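Local coordinates for foldase protein PrsA (Bacillus subtilis, PDB 4WO7), which helps secreted proteins fold after they have crossed the membrane and has peptidyl-prolyl cis-trans isomerase activity, at the interface of chains A and B. Coordinates in Å, arbitrary orientation; residue numbers count along the deposited sequence, not the author numbering. Chains: chain A/B, Foldase protein PrsA.

The interface of chains A and B. Residues chain A 25, 29, 33, 37, 254; chain B 11, 21, 24-25, 28.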
# COMPACT_ATOMS: atom_id res chain seq x y z
N TYR A 25 5.15 -20.57 -14.11
CA TYR A 25 4.97 -19.65 -15.22
C TYR A 25 3.50 -19.25 -15.40
O TYR A 25 3.19 -18.06 -15.54
CB TYR A 25 5.49 -20.26 -16.53
CG TYR A 25 5.27 -19.36 -17.72
CD1 TYR A 25 6.07 -18.23 -17.91
CD2 TYR A 25 4.29 -19.62 -18.66
CE1 TYR A 25 5.89 -17.40 -19.00
CE2 TYR A 25 4.10 -18.80 -19.76
CZ TYR A 25 4.90 -17.69 -19.92
OH TYR A 25 4.73 -16.86 -21.01
N LYS A 29 1.84 -15.45 -14.55
CA LYS A 29 1.36 -14.68 -15.68
C LYS A 29 0.01 -14.03 -15.37
O LYS A 29 -0.28 -12.92 -15.81
CB LYS A 29 1.24 -15.56 -16.91
CG LYS A 29 1.17 -14.76 -18.19
CD LYS A 29 1.39 -15.63 -19.40
CE LYS A 29 0.09 -15.83 -20.15
NZ LYS A 29 0.20 -16.84 -21.23
N GLY A 33 2.05 -10.95 -15.04
CA GLY A 33 2.33 -10.95 -16.46
C GLY A 33 2.18 -9.59 -17.11
O GLY A 33 3.06 -9.16 -17.87
N LEU A 37 5.41 -7.54 -18.46
CA LEU A 37 5.41 -7.33 -19.91
C LEU A 37 5.50 -5.85 -20.22
O LEU A 37 6.14 -5.45 -21.19
CB LEU A 37 4.16 -7.93 -20.57
CG LEU A 37 4.07 -7.69 -22.08
CD1 LEU A 37 5.26 -8.30 -22.81
CD2 LEU A 37 2.77 -8.24 -22.65
N LEU A 254 -2.60 -11.96 -22.49
CA LEU A 254 -2.08 -10.66 -22.09
C LEU A 254 -2.34 -9.59 -23.13
O LEU A 254 -1.81 -8.48 -23.03
CB LEU A 254 -0.57 -10.73 -21.85
CG LEU A 254 -0.09 -11.65 -20.74
CD1 LEU A 254 1.40 -11.83 -20.89
CD2 LEU A 254 -0.46 -11.08 -19.39
N ILE B 11 6.11 -13.53 -27.08
CA ILE B 11 4.96 -12.99 -26.35
C ILE B 11 4.49 -11.68 -26.97
O ILE B 11 3.29 -11.47 -27.17
CB ILE B 11 5.29 -12.74 -24.86
CG1 ILE B 11 5.68 -14.05 -24.17
CG2 ILE B 11 4.12 -12.04 -24.14
CD1 ILE B 11 4.56 -15.08 -24.15
N LYS B 21 8.95 -15.82 -24.24
CA LYS B 21 8.42 -16.50 -23.08
C LYS B 21 9.47 -16.68 -22.00
O LYS B 21 9.21 -16.46 -20.82
CB LYS B 21 7.85 -17.86 -23.49
CG LYS B 21 7.47 -18.74 -22.32
CD LYS B 21 6.46 -19.82 -22.70
CE LYS B 21 6.49 -20.97 -21.70
NZ LYS B 21 5.34 -21.91 -21.84
N LEU B 24 10.24 -13.41 -20.35
CA LEU B 24 9.13 -13.09 -19.47
C LEU B 24 9.14 -13.95 -18.22
O LEU B 24 8.96 -13.45 -17.11
CB LEU B 24 7.81 -13.26 -20.20
CG LEU B 24 6.59 -12.83 -19.37
CD1 LEU B 24 6.61 -11.34 -19.07
CD2 LEU B 24 5.33 -13.23 -20.11
N TYR B 25 9.35 -15.24 -18.41
CA TYR B 25 9.45 -16.15 -17.28
C TYR B 25 10.53 -15.70 -16.31
O TYR B 25 10.33 -15.68 -15.10
CB TYR B 25 9.76 -17.57 -17.76
CG TYR B 25 10.09 -18.50 -16.62
CD1 TYR B 25 9.11 -18.99 -15.77
CD2 TYR B 25 11.40 -18.89 -16.39
CE1 TYR B 25 9.43 -19.84 -14.72
CE2 TYR B 25 11.73 -19.73 -15.35
CZ TYR B 25 10.74 -20.20 -14.52
OH TYR B 25 11.07 -21.05 -13.49
N MSE B 28 9.53 -12.26 -14.45
CA MSE B 28 8.49 -12.46 -13.46
C MSE B 28 9.15 -13.10 -12.22
O MSE B 28 8.89 -12.67 -11.09
CB MSE B 28 7.35 -13.33 -14.00
CG MSE B 28 6.48 -12.61 -15.03
SE MSE B 28 4.89 -13.54 -15.64
CE MSE B 28 5.66 -15.13 -16.44
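A:Tyr25 lies against the helix of B:Lys21, B:Leu24, B:Tyr25 and B:Met28. Both chains contribute the same helix, residues 21-49. The tyrosine's CG is anti to its backbone N (chi1 178°), and this sends the ring across to chain B. At the base, CB sits 3.9 Å from the ring carbon CD1 of B:Tyr25. The two tyrosines meet by their CB and CD1 atoms, and their rings do not stack. Next along the ring, CD1 packs on CB of B:Tyr25. CE1 meets the terminal methyl CE of B:Met28 at 3.4 Å. The end of B:Lys21 lies over one face of the ring, near CD2 and CE2. The lysine's CE stands 3.8 Å above the plane of the A:Tyr25 ring, offset toward its rim. CG, CD and CE of the lysine pass over that face, toward the rim. CZ touches CG of this lysine. At the tip, OH meets aliphatic groups: CG of B:Lys21, CD1 of B:Ile11 at 3.6 Å and CD2 of B:Leu24 at 3.8 Å. The isoleucine meets the hydroxyl tip to tip.

B:Met28 is a selenomethionine, and its chain bends at chi3 (-61°). The bend turns CE to the tyrosine while the selenium rests on chain A's backbone. The selenium is 3.7 Å from CA of A:Gly33 and as near to CA of A:Lys29. Having no side chain, the glycine lets the selenium come up to the helix backbone. Farther along, CG2 of B:Ile11 lies 4.1 Å from CD1 of A:Leu37.

An alanine in place of A:Tyr25 would probably open a gap between the helices and leave the B:Met28 methyl and the B:Lys21 methylenes without their packing partner. The patch is held by apolar packing. PrsA is a dimer, and the two-fold symmetry repeats this patch with the chains exchanged. The patch forms part of the dimer interface, where it packs the 21-49 helices of the two chains together, with B:Ile11 at its edge.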